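Local coordinates for protein 5-ketofructose reductase (Gluconobacter sp., PDB 7COK) that probably catalyses the nicotinamide-dependent reduction of 5-ketofructose, as a distinct class within the shikimate dehydrogenase family, at residues 26-29 and 30-33; 110-113 and 114-118; 256-259 and 260-263; 273-276 and 277-280. All coordinates share one frame; numbering follows the deposited sequence.

Contact 1: residues 26-29 and 30-33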
loop_
_atom_site.group_PDB
_atom_site.type_symbol
_atom_site.label_atom_id
_atom_site.label_comp_id
_atom_site.label_asym_id
_atom_site.label_seq_id
_atom_site.Cartn_x
_atom_site.Cartn_y
_atom_site.Cartn_z
ATOM N N MET A 26 13.442 4.422 4.614
ATOM C CA MET A 26 14.349 5.220 3.819
ATOM C C MET A 26 13.612 5.935 2.668
ATOM O O MET A 26 13.693 7.152 2.493
ATOM C CB MET A 26 15.489 4.350 3.306
ATOM C CG MET A 26 16.510 5.132 2.505
ATOM S SD MET A 26 17.728 4.085 1.726
ATOM C CE MET A 26 16.782 3.274 0.444
ATOM N N VAL A 27 12.887 5.160 1.882
ATOM C CA VAL A 27 12.251 5.674 0.692
ATOM C C VAL A 27 11.146 6.667 1.082
ATOM O O VAL A 27 11.065 7.706 0.481
ATOM C CB VAL A 27 11.716 4.517 -0.180
ATOM C CG1 VAL A 27 10.873 5.051 -1.320
ATOM C CG2 VAL A 27 12.894 3.717 -0.732
ATOM N N GLU A 28 10.365 6.380 2.120
ATOM C CA GLU A 28 9.273 7.285 2.500
ATOM C C GLU A 28 9.841 8.568 3.085
ATOM O O GLU A 28 9.242 9.634 2.891
ATOM C CB GLU A 28 8.266 6.612 3.420
ATOM C CG GLU A 28 7.405 5.619 2.647
ATOM C CD GLU A 28 6.219 5.107 3.424
ATOM O OE1 GLU A 28 6.211 5.215 4.670
ATOM O OE2 GLU A 28 5.277 4.591 2.789
ATOM N N ALA A 29 11.007 8.489 3.730
ATOM C CA ALA A 29 11.643 9.726 4.203
ATOM C C ALA A 29 11.977 10.631 3.010
ATOM O O ALA A 29 11.752 11.859 3.037
ATOM C CB ALA A 29 12.862 9.402 5.036
ATOM N N GLY A 30 12.463 10.015 1.936
ATOM C CA GLY A 30 12.691 10.701 0.671
ATOM C C GLY A 30 11.427 11.276 0.054
ATOM O O GLY A 30 11.407 12.439 -0.335
ATOM N N TYR A 31 10.369 10.467 -0.011
ATOM C CA TYR A 31 9.083 10.945 -0.525
ATOM C C TYR A 31 8.593 12.184 0.252
ATOM O O TYR A 31 8.164 13.165 -0.348
ATOM C CB TYR A 31 8.008 9.861 -0.440
ATOM C CG TYR A 31 8.122 8.676 -1.399
ATOM C CD1 TYR A 31 8.804 8.764 -2.619
ATOM C CD2 TYR A 31 7.529 7.467 -1.069
ATOM C CE1 TYR A 31 8.857 7.673 -3.477
ATOM C CE2 TYR A 31 7.584 6.370 -1.920
ATOM C CZ TYR A 31 8.256 6.477 -3.121
ATOM O OH TYR A 31 8.349 5.384 -3.979
ATOM N N HIS A 32 8.690 12.120 1.582
ATOM C CA HIS A 32 8.166 13.182 2.451
ATOM C C HIS A 32 8.976 14.459 2.274
ATOM O O HIS A 32 8.410 15.535 2.178
ATOM C CB HIS A 32 8.151 12.713 3.898
ATOM C CG HIS A 32 7.591 13.722 4.850
ATOM N ND1 HIS A 32 6.239 13.956 4.972
ATOM C CD2 HIS A 32 8.203 14.566 5.715
ATOM C CE1 HIS A 32 6.038 14.887 5.889
ATOM N NE2 HIS A 32 7.212 15.277 6.352
ATOM N N HIS A 33 10.300 14.320 2.161
ATOM C CA HIS A 33 11.177 15.471 1.977
ATOM C C HIS A 33 10.858 16.188 0.666
ATOM O O HIS A 33 10.914 17.445 0.604
ATOM C CB HIS A 33 12.649 15.011 2.041
ATOM C CG HIS A 33 13.654 16.132 1.980
ATOM N ND1 HIS A 33 14.062 16.707 0.796
ATOM C CD2 HIS A 33 14.349 16.750 2.963
ATOM C CE1 HIS A 33 14.959 17.648 1.053
ATOM N NE2 HIS A 33 15.161 17.678 2.357
#
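Val27 and Tyr31, one helical turn apart, make the main side-chain contact, a CH-pi interaction. The methyl CG1 of Val27 sits over one face of the phenol, 3.8 Å from the centroid of the Tyr31 ring and displaced toward the hydroxyl-bearing end, where CG1 lies 3.5 Å from Tyr31 CZ. Both side chains point the same way, and Val27 sets the methyl there by holding CG1 anti to its own backbone N (chi1 172°). Glu28 adds a looser apolar touch, its CG 4.2 Å from Tyr31 CD2, before its extended chain leaves the ring.

The backbone bonds are those of a regular alpha-helix. Gly30, Tyr31, His32 and His33 donate to the carbonyls of Met26, Val27, Glu28 and Ala29, and the bond from Tyr31 N to Val27 O measures 2.9 Å.

The polar ends are satisfied further off: Tyr31 OH bonds to Thr11 OG1, while Glu28 reaches Tyr40 N and forms a salt bridge with Arg39 of the second subunit. With an alanine at Tyr31, the Val27 methyl would probably lose its aromatic cover and Thr11 its hydroxyl partner.

Helix 23-34 links strands 9-15 and 38-44 in a beta-alpha-beta unit; Val27 and Tyr31 also pack on helix 248-264, and Met26 and Ala29 on helix 270-281.

Contact 2: residues 110-113 and 114-118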
loop_
_atom_site.group_PDB
_atom_site.type_symbol
_atom_site.label_atom_id
_atom_site.label_comp_id
_atom_site.label_asym_id
_atom_site.label_seq_id
_atom_site.Cartn_x
_atom_site.Cartn_y
_atom_site.Cartn_z
ATOM N N LYS A 110 24.244 -1.064 -9.026
ATOM C CA LYS A 110 24.177 0.348 -9.458
ATOM C C LYS A 110 24.381 1.333 -8.307
ATOM O O LYS A 110 24.872 2.432 -8.561
ATOM C CB LYS A 110 22.834 0.648 -10.149
ATOM C CG LYS A 110 22.658 -0.040 -11.494
ATOM C CD LYS A 110 21.402 0.429 -12.230
ATOM C CE LYS A 110 21.115 -0.374 -13.509
ATOM N NZ LYS A 110 22.221 -0.346 -14.507
ATOM N N GLY A 111 23.999 0.964 -7.074
ATOM C CA GLY A 111 24.256 1.821 -5.907
ATOM C C GLY A 111 25.752 2.011 -5.754
ATOM O O GLY A 111 26.228 3.119 -5.561
ATOM N N PHE A 112 26.493 0.919 -5.870
ATOM C CA PHE A 112 27.946 0.968 -5.795
ATOM C C PHE A 112 28.527 1.826 -6.922
ATOM O O PHE A 112 29.390 2.674 -6.664
ATOM C CB PHE A 112 28.563 -0.446 -5.844
ATOM C CG PHE A 112 30.001 -0.429 -6.248
ATOM C CD1 PHE A 112 30.981 -0.011 -5.337
ATOM C CD2 PHE A 112 30.376 -0.704 -7.568
ATOM C CE1 PHE A 112 32.322 0.060 -5.718
ATOM C CE2 PHE A 112 31.699 -0.610 -7.961
ATOM C CZ PHE A 112 32.671 -0.224 -7.048
ATOM N N LEU A 113 28.088 1.588 -8.156
ATOM C CA LEU A 113 28.545 2.358 -9.296
ATOM C C LEU A 113 28.303 3.854 -9.134
ATOM O O LEU A 113 29.204 4.645 -9.406
ATOM C CB LEU A 113 27.995 1.789 -10.600
ATOM C CG LEU A 113 28.672 2.198 -11.890
ATOM C CD1 LEU A 113 30.061 1.562 -11.980
ATOM C CD2 LEU A 113 27.849 1.816 -13.117
ATOM N N ALA A 114 27.125 4.248 -8.638
ATOM C CA ALA A 114 26.870 5.666 -8.363
ATOM C C ALA A 114 27.818 6.203 -7.294
ATOM O O ALA A 114 28.380 7.284 -7.452
ATOM C CB ALA A 114 25.425 5.888 -7.956
ATOM N N SER A 115 28.028 5.459 -6.210
ATOM C CA SER A 115 29.017 5.877 -5.207
ATOM C C SER A 115 30.416 6.037 -5.822
ATOM O O SER A 115 31.108 7.033 -5.566
ATOM C CB SER A 115 29.069 4.878 -4.058
ATOM O OG SER A 115 27.876 4.942 -3.255
ATOM N N LEU A 116 30.812 5.055 -6.646
ATOM C CA LEU A 116 32.129 5.061 -7.307
ATOM C C LEU A 116 32.313 6.325 -8.144
ATOM O O LEU A 116 33.351 6.994 -8.051
ATOM C CB LEU A 116 32.322 3.810 -8.183
ATOM C CG LEU A 116 33.738 3.702 -8.779
ATOM C CD1 LEU A 116 34.803 3.515 -7.707
ATOM C CD2 LEU A 116 33.807 2.622 -9.847
ATOM N N LYS A 117 31.289 6.653 -8.927
ATOM C CA LYS A 117 31.331 7.786 -9.846
ATOM C C LYS A 117 31.528 9.141 -9.154
ATOM O O LYS A 117 31.986 10.099 -9.800
ATOM C CB LYS A 117 30.108 7.776 -10.753
ATOM C CG LYS A 117 30.246 6.736 -11.861
ATOM C CD LYS A 117 28.993 6.561 -12.693
ATOM C CE LYS A 117 29.267 5.735 -13.931
ATOM N NZ LYS A 117 28.093 5.740 -14.850
ATOM N N THR A 118 31.237 9.222 -7.853
ATOM C CA THR A 118 31.560 10.447 -7.090
ATOM C C THR A 118 33.060 10.658 -6.915
ATOM O O THR A 118 33.493 11.771 -6.572
ATOM C CB THR A 118 30.887 10.524 -5.692
ATOM O OG1 THR A 118 31.394 9.496 -4.849
ATOM C CG2 THR A 118 29.367 10.401 -5.788
#
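The phenyl ring of Phe112 has Leu116 CB over one face, 4.2 Å above the plane and displaced toward the rim. At the far end of the ring Phe112 CZ meets Leu116 CD2, also at 4.2 Å, and the two side chains run side by side in the same direction. Within these two segments the ring thus meets Leu116 by CB over one face and by CD2 at CZ. Phe112 swings its ring away from the backbone N (chi1 160°), which carries it alongside the following turn.

Leu113 and Lys117 form the second pair, at a slant to each other: the aliphatic carbon Lys117 CE comes 4.1 Å from Leu113 CG. The lysine stem also runs past the backbone, with its CG 3.4 Å from Leu113 O, so the contact uses the hydrocarbon part of the chain.

Ala114, Ser115, Leu116 and Lys117 donate in turn to the carbonyls of Lys110, Gly111, Phe112 and Leu113. Ser115 O accepts two bonds from Thr118, one from the backbone N at 3.2 Å and a short one from OG1 at 2.6 Å. The threonine side chain thereby folds back onto Ser115.

Phe112 and Leu116 face helix 134-145 and strand 193-196 of the parallel sheet, with Leu143 touching both. Lys110 forms a salt bridge with Glu142 of that same helix, whereas Ala114 and Ser115 lie against helix 248-264.

Contact 3: residues 256-259 and 260-263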
loop_
_atom_site.group_PDB
_atom_site.type_symbol
_atom_site.label_atom_id
_atom_site.label_comp_id
_atom_site.label_asym_id
_atom_site.label_seq_id
_atom_site.Cartn_x
_atom_site.Cartn_y
_atom_site.Cartn_z
ATOM N N GLY A 256 18.209 3.177 -3.720
ATOM C CA GLY A 256 16.849 3.725 -3.546
ATOM C C GLY A 256 16.592 4.912 -4.441
ATOM O O GLY A 256 15.485 5.055 -4.976
ATOM N N VAL A 257 17.585 5.799 -4.555
ATOM C CA VAL A 257 17.469 6.960 -5.451
ATOM C C VAL A 257 17.263 6.514 -6.903
ATOM O O VAL A 257 16.342 6.991 -7.582
ATOM C CB VAL A 257 18.672 7.913 -5.337
ATOM C CG1 VAL A 257 18.667 8.989 -6.442
ATOM C CG2 VAL A 257 18.701 8.565 -3.965
ATOM N N ILE A 258 18.112 5.592 -7.368
ATOM C CA ILE A 258 17.994 5.059 -8.728
ATOM C C ILE A 258 16.638 4.404 -8.982
ATOM O O ILE A 258 16.049 4.638 -10.041
ATOM C CB ILE A 258 19.174 4.112 -9.044
ATOM C CG1 ILE A 258 20.490 4.901 -9.134
ATOM C CG2 ILE A 258 18.947 3.302 -10.328
ATOM C CD1 ILE A 258 21.711 4.047 -8.846
ATOM N N GLY A 259 16.166 3.603 -8.030
ATOM C CA GLY A 259 14.874 2.920 -8.144
ATOM C C GLY A 259 13.723 3.903 -8.288
ATOM O O GLY A 259 12.858 3.733 -9.142
ATOM N N VAL A 260 13.713 4.929 -7.443
ATOM C CA VAL A 260 12.659 5.936 -7.515
ATOM C C VAL A 260 12.768 6.781 -8.785
ATOM O O VAL A 260 11.742 7.170 -9.349
ATOM C CB VAL A 260 12.582 6.770 -6.228
ATOM C CG1 VAL A 260 11.540 7.867 -6.342
ATOM C CG2 VAL A 260 12.236 5.881 -5.038
ATOM N N GLU A 261 13.994 7.038 -9.252
ATOM C CA GLU A 261 14.162 7.644 -10.575
ATOM C C GLU A 261 13.504 6.805 -11.667
ATOM O O GLU A 261 12.806 7.352 -12.518
ATOM C CB GLU A 261 15.627 7.927 -10.903
ATOM C CG GLU A 261 16.233 9.072 -10.116
ATOM C CD GLU A 261 17.732 9.204 -10.335
ATOM O OE1 GLU A 261 18.407 8.238 -10.788
ATOM O OE2 GLU A 261 18.251 10.297 -10.043
ATOM N N ILE A 262 13.698 5.491 -11.607
ATOM C CA ILE A 262 13.082 4.560 -12.574
ATOM C C ILE A 262 11.563 4.607 -12.460
ATOM O O ILE A 262 10.868 4.642 -13.467
ATOM C CB ILE A 262 13.639 3.122 -12.410
ATOM C CG1 ILE A 262 15.104 3.071 -12.892
ATOM C CG2 ILE A 262 12.804 2.090 -13.181
ATOM C CD1 ILE A 262 15.872 1.816 -12.502
ATOM N N TRP A 263 11.054 4.586 -11.237
ATOM C CA TRP A 263 9.608 4.533 -11.010
ATOM C C TRP A 263 8.848 5.810 -11.314
ATOM O O TRP A 263 7.722 5.771 -11.863
ATOM C CB TRP A 263 9.324 4.174 -9.555
ATOM C CG TRP A 263 9.763 2.806 -9.153
ATOM C CD1 TRP A 263 9.983 1.726 -9.966
ATOM C CD2 TRP A 263 9.926 2.346 -7.822
ATOM N NE1 TRP A 263 10.339 0.638 -9.208
ATOM C CE2 TRP A 263 10.294 0.987 -7.885
ATOM C CE3 TRP A 263 9.836 2.965 -6.569
ATOM C CZ2 TRP A 263 10.562 0.227 -6.735
ATOM C CZ3 TRP A 263 10.088 2.226 -5.436
ATOM C CH2 TRP A 263 10.454 0.858 -5.523
#
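Gly259 O meets the indole of Trp263 over one face, 3.2 Å above its plane and toward the rim; the nearest ring atom, Trp263 CG, is also 3.2 Å from Gly259 O. The same carbonyl accepts the backbone hydrogen bond from Trp263 N at 2.9 Å. Placing CG beside the backbone N (chi1 -65°) turns the indole back over the preceding turn.

Around this core, Ile258 CG2 touches Ile262 CD1 at 4.0 Å. The Glu261 chain extends back past Val257, bringing OE2 to 3.9 Å from Val257 CG1; OE2 is hydrogen-bonded to Thr267 OG1.

Further out, Tyr31 of helix 23-34 packs on Trp263 and Val260, and Cys94 of strand 94-98 also touches the indole, whose NE1 donates a weak hydrogen bond to Val95 O. A leucine in place of Trp263 would probably leave a gap beside Tyr31 and Cys94 and forfeit the bond to Val95.

The contact thus combines a backbone carbonyl, held by Trp263 N and covered by the indole, with apolar flanks; the weak indole bond joins helix 248-264 to the mixed sheet, and the glutamate bond joins it to the loop leading into helix 270-281.

Contact 4: residues 273-276 and 277-280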
loop_
_atom_site.group_PDB
_atom_site.type_symbol
_atom_site.label_atom_id
_atom_site.label_comp_id
_atom_site.label_asym_id
_atom_site.label_seq_id
_atom_site.Cartn_x
_atom_site.Cartn_y
_atom_site.Cartn_z
ATOM N N MET A 273 17.627 10.380 3.284
ATOM C CA MET A 273 17.548 8.938 3.186
ATOM C C MET A 273 18.653 8.292 4.033
ATOM O O MET A 273 18.396 7.368 4.818
ATOM C CB MET A 273 17.634 8.513 1.728
ATOM C CG MET A 273 16.387 8.950 0.979
ATOM S SD MET A 273 16.540 8.713 -0.791
ATOM C CE MET A 273 16.246 6.947 -0.892
ATOM N N ALA A 274 19.863 8.831 3.912
ATOM C CA ALA A 274 21.016 8.359 4.667
ATOM C C ALA A 274 20.836 8.528 6.156
ATOM O O ALA A 274 21.067 7.592 6.919
ATOM C CB ALA A 274 22.265 9.078 4.218
ATOM N N GLN A 275 20.390 9.717 6.568
ATOM C CA GLN A 275 20.170 9.969 7.990
ATOM C C GLN A 275 19.117 9.037 8.574
ATOM O O GLN A 275 19.283 8.552 9.695
ATOM C CB GLN A 275 19.854 11.446 8.283
ATOM C CG GLN A 275 19.922 11.817 9.786
ATOM C CD GLN A 275 21.225 11.402 10.491
ATOM O OE1 GLN A 275 22.299 11.394 9.901
ATOM N NE2 GLN A 275 21.122 11.040 11.766
ATOM N N THR A 276 18.085 8.713 7.781
ATOM C CA THR A 276 17.059 7.751 8.198
ATOM C C THR A 276 17.666 6.357 8.505
ATOM O O THR A 276 17.353 5.746 9.541
ATOM C CB THR A 276 15.969 7.659 7.119
ATOM O OG1 THR A 276 15.360 8.946 6.975
ATOM C CG2 THR A 276 14.888 6.635 7.463
ATOM N N LEU A 277 18.531 5.869 7.614
ATOM C CA LEU A 277 19.243 4.611 7.846
ATOM C C LEU A 277 20.216 4.705 9.031
ATOM O O LEU A 277 20.278 3.784 9.848
ATOM C CB LEU A 277 19.981 4.177 6.576
ATOM C CG LEU A 277 19.211 3.686 5.353
ATOM C CD1 LEU A 277 20.246 3.244 4.324
ATOM C CD2 LEU A 277 18.286 2.527 5.698
ATOM N N GLU A 278 20.921 5.828 9.174
ATOM C CA GLU A 278 21.829 6.000 10.332
ATOM C C GLU A 278 21.055 5.910 11.646
ATOM O O GLU A 278 21.504 5.230 12.593
ATOM C CB GLU A 278 22.565 7.335 10.282
ATOM C CG GLU A 278 23.471 7.565 9.076
ATOM C CD GLU A 278 24.884 7.003 9.202
ATOM O OE1 GLU A 278 25.242 6.398 10.229
ATOM O OE2 GLU A 278 25.658 7.175 8.237
ATOM N N ASN A 279 19.874 6.546 11.701
ATOM C CA ASN A 279 19.021 6.469 12.897
ATOM C C ASN A 279 18.512 5.055 13.192
ATOM O O ASN A 279 18.530 4.618 14.351
ATOM C CB ASN A 279 17.839 7.449 12.835
ATOM C CG ASN A 279 18.261 8.916 12.880
ATOM O OD1 ASN A 279 19.383 9.243 13.237
ATOM N ND2 ASN A 279 17.324 9.809 12.537
ATOM N N ILE A 280 18.067 4.351 12.149
ATOM C CA ILE A 280 17.606 2.959 12.260
ATOM C C ILE A 280 18.719 2.039 12.779
ATOM O O ILE A 280 18.475 1.205 13.656
ATOM C CB ILE A 280 17.025 2.464 10.920
ATOM C CG1 ILE A 280 15.677 3.132 10.655
ATOM C CG2 ILE A 280 16.805 0.952 10.927
ATOM C CD1 ILE A 280 15.279 3.127 9.198
#
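Thr276 and Ile280 form the compact apolar side of this helix, lying side by side with Thr276 CG2 3.9 Å from Ile280 CD1. Ile280 also lays its CD1 3.4 Å from Thr276 O, the carbonyl that accepts its backbone hydrogen bond. With OG1 beside its backbone N (chi1 -61°), Thr276 turns the hydroxyl back to Val272 O and leaves CG2 for Ile280. Met273, Thr276 and Leu277 continue this side onto helix 23-34, and Ile280 also packs on Phe6 of the second subunit.

The exposed side is polar and looser. Gln275 bends at its second torsion, bringing NE2 2.9 Å from Asn279 OD1. Their hydrogen bond is weak, its N-H...O angle only 122°, and the two amide planes stand 75° apart. Glu278 lies at the margin, packing on Leu249 and Pro230.

Beneath both sides the backbone bonds are regular; Glu278 N, for example, donates to Ala274 O at 2.9 Å. The arrangement is that of an amphipathic alpha-helix near the C-terminus, with Met273 and Leu277 buried against helix 23-34, Thr276 and Ile280 at the border of that face, and the amide pair Gln275 and Asn279, four residues apart, on the solvent side.

In the fold
Contacts 1 to 4 follow one another along the chain, each within a single helix. Contacts 1, 3 and 4 form a cluster in which each touches the other two; the centre of contact 1 is 12 Å from that of contact 3 and 11 Å from that of contact 4. Helices 248-264 and 270-281, consecutive near the C-terminus, thus both return to pack on helix 23-34 beside the mixed sheet. Contact 2 belongs to helix 110-117 against the parallel, Rossmann-type sheet and meets the cluster through Ile258 of contact 3; the centres of contacts 2 and 3 are 14 Å apart. Helix 248-264 therefore bridges the two sheet regions, consistent with the two-domain architecture of shikimate dehydrogenases.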